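Local coordinates for envelope glycoprotein (Bourbon virus, PDB 5ZKX) that probably mediates fusion of the viral and host membranes during entry, captured here in its trimeric postfusion form, at residues K31-T36 with K259-K264. Numbering follows the deposited sequence.
Sequences KVTKTT and KNEKQK
The carboxylate of E261 is the flat group of this contact, with segment 31-36 meeting it at both oxygen edges and over one face. At one edge, OE1 accepts a hydrogen bond of 2.6 Å from T33 OG1, through the lone pair that faces away from OE2. OG1 comes in near the carboxylate plane. It stands anti to its own carbonyl carbon (chi1 -78°), which turns it to the backbone-N side, toward E261. The T33 and E261 side chains cross at about a right angle. At the other edge, E261 OE2 lies against the aliphatic part of K31, 3.4 Å from K31 CD. K31 CD and CE are near the plane. The V32-T33 peptide lies over one face beside OE1, with T33 N 3.6 Å from E261 OE1. The K31 chain runs on extended, and its NZ stays 4.2 Å from E261 OE2, too far for a salt bridge. E261 is poorly ordered, so its side-chain positions are approximate.

In the backbone, T33 and K259 form an antiparallel hydrogen-bonded pair. T33 N donates to K259 O at 2.8 Å. K259 N donates to T33 O, almost straight at 174°. K259 O also receives a CA-H...O contact from V32 CA, at 3.2 Å.

This surface contact joins neighbouring strands, distant in sequence, of a gp64-family (class III) fusion glycoprotein. E261 follows strand 256-260 and points its side chain back to strand 26-36. K259 turns its end away to N266 O and makes a cation-pi contact with F250. V32 and N260 both touch F245 of strand 241-245. Strand 26-36 lies inside a mixed sheet, between strand 256-260 and strand 200-210, where V32 bonds to K204 through the backbone.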
loop_
_atom_site.group_PDB
_atom_site.type_symbol
_atom_site.label_atom_id
_atom_site.label_comp_id
_atom_site.label_asym_id
_atom_site.label_seq_id
_atom_site.Cartn_x
_atom_site.Cartn_y
_atom_site.Cartn_z
ATOM N N LYS A 31 -12.903 -21.762 17.977
ATOM C CA LYS A 31 -13.714 -22.580 17.084
ATOM C C LYS A 31 -14.782 -21.709 16.433
ATOM O O LYS A 31 -15.598 -21.096 17.128
ATOM C CB LYS A 31 -14.347 -23.730 17.863
ATOM C CG LYS A 31 -14.951 -24.828 17.013
ATOM C CD LYS A 31 -15.661 -25.836 17.895
ATOM C CE LYS A 31 -16.088 -27.068 17.115
ATOM N NZ LYS A 31 -16.830 -28.028 17.982
ATOM N N VAL A 32 -14.774 -21.650 15.100
ATOM C CA VAL A 32 -15.648 -20.759 14.350
ATOM C C VAL A 32 -16.271 -21.517 13.186
ATOM O O VAL A 32 -15.741 -22.524 12.708
ATOM C CB VAL A 32 -14.900 -19.512 13.820
ATOM C CG1 VAL A 32 -14.313 -18.700 14.961
ATOM C CG2 VAL A 32 -13.809 -19.922 12.837
ATOM N N THR A 33 -17.417 -21.018 12.737
ATOM C CA THR A 33 -17.958 -21.377 11.434
ATOM C C THR A 33 -17.498 -20.323 10.433
ATOM O O THR A 33 -17.713 -19.124 10.644
ATOM C CB THR A 33 -19.482 -21.472 11.474
ATOM O OG1 THR A 33 -19.864 -22.717 12.073
ATOM C CG2 THR A 33 -20.059 -21.402 10.070
ATOM N N LYS A 34 -16.848 -20.763 9.363
ATOM C CA LYS A 34 -16.241 -19.868 8.388
ATOM C C LYS A 34 -17.022 -19.955 7.084
ATOM O O LYS A 34 -17.114 -21.031 6.483
ATOM C CB LYS A 34 -14.770 -20.220 8.171
ATOM C CG LYS A 34 -14.042 -19.314 7.198
ATOM C CD LYS A 34 -12.695 -19.903 6.829
ATOM C CE LYS A 34 -12.053 -19.157 5.677
ATOM N NZ LYS A 34 -10.701 -19.698 5.362
ATOM N N THR A 35 -17.586 -18.828 6.657
ATOM C CA THR A 35 -18.410 -18.758 5.457
ATOM C C THR A 35 -17.615 -18.131 4.319
ATOM O O THR A 35 -17.054 -17.043 4.478
ATOM C CB THR A 35 -19.675 -17.942 5.720
ATOM O OG1 THR A 35 -20.271 -18.368 6.951
ATOM C CG2 THR A 35 -20.673 -18.118 4.585
ATOM N N THR A 36 -17.572 -18.814 3.175
ATOM C CA THR A 36 -16.885 -18.314 1.993
ATOM C C THR A 36 -17.801 -18.416 0.778
ATOM O O THR A 36 -18.805 -19.132 0.785
ATOM C CB THR A 36 -15.573 -19.074 1.724
ATOM O OG1 THR A 36 -15.836 -20.479 1.620
ATOM C CG2 THR A 36 -14.576 -18.832 2.845
ATOM N N LYS A 259 -17.884 -16.699 12.333
ATOM C CA LYS A 259 -18.854 -16.672 13.416
ATOM C C LYS A 259 -18.431 -17.652 14.496
ATOM O O LYS A 259 -18.195 -18.832 14.219
ATOM C CB LYS A 259 -20.264 -17.008 12.930
ATOM C CG LYS A 259 -21.340 -16.629 13.937
ATOM C CD LYS A 259 -22.722 -16.969 13.430
ATOM C CE LYS A 259 -23.774 -16.129 14.124
ATOM N NZ LYS A 259 -25.125 -16.740 14.021
ATOM N N ASN A 260 -18.338 -17.155 15.719
ATOM C CA ASN A 260 -18.025 -18.002 16.855
ATOM C C ASN A 260 -19.243 -18.840 17.210
ATOM O O ASN A 260 -20.299 -18.294 17.547
ATOM C CB ASN A 260 -17.601 -17.137 18.039
ATOM C CG ASN A 260 -16.987 -17.939 19.161
ATOM O OD1 ASN A 260 -16.516 -19.055 18.957
ATOM N ND2 ASN A 260 -16.991 -17.373 20.360
ATOM N N GLU A 261 -19.114 -20.162 17.116
ATOM C CA GLU A 261 -20.060 -21.016 17.814
ATOM C C GLU A 261 -20.038 -20.640 19.290
ATOM O O GLU A 261 -19.069 -20.048 19.775
ATOM C CB GLU A 261 -19.712 -22.488 17.600
ATOM C CG GLU A 261 -20.163 -23.016 16.245
ATOM C CD GLU A 261 -19.097 -23.833 15.547
ATOM O OE1 GLU A 261 -19.070 -23.834 14.297
ATOM O OE2 GLU A 261 -18.287 -24.474 16.246
ATOM N N LYS A 262 -21.106 -20.989 20.017
ATOM C CA LYS A 262 -21.399 -20.236 21.233
ATOM C C LYS A 262 -21.667 -18.797 20.810
ATOM O O LYS A 262 -20.777 -17.949 20.927
ATOM C CB LYS A 262 -20.276 -20.303 22.282
ATOM C CG LYS A 262 -20.063 -21.664 22.916
ATOM C CD LYS A 262 -21.191 -22.006 23.867
ATOM C CE LYS A 262 -21.923 -23.252 23.409
ATOM N NZ LYS A 262 -23.176 -23.476 24.182
ATOM N N GLN A 263 -22.898 -18.527 20.346
ATOM C CA GLN A 263 -23.312 -17.567 19.317
ATOM C C GLN A 263 -23.438 -18.216 17.946
ATOM O O GLN A 263 -23.541 -17.514 16.936
ATOM C CB GLN A 263 -22.359 -16.374 19.204
ATOM C CG GLN A 263 -22.723 -15.200 20.086
ATOM C CD GLN A 263 -21.823 -15.092 21.295
ATOM O OE1 GLN A 263 -20.600 -15.199 21.185
ATOM N NE2 GLN A 263 -22.423 -14.882 22.461
ATOM N N LYS A 264 -23.446 -19.549 17.896
ATOM C CA LYS A 264 -23.918 -20.223 16.691
ATOM C C LYS A 264 -25.433 -20.106 16.555
ATOM O O LYS A 264 -25.947 -19.841 15.462
ATOM C CB LYS A 264 -23.500 -21.693 16.703
ATOM C CG LYS A 264 -24.218 -22.538 15.660
ATOM C CD LYS A 264 -23.573 -23.904 15.489
ATOM C CE LYS A 264 -24.277 -24.712 14.411
ATOM N NZ LYS A 264 -23.480 -25.896 13.982
#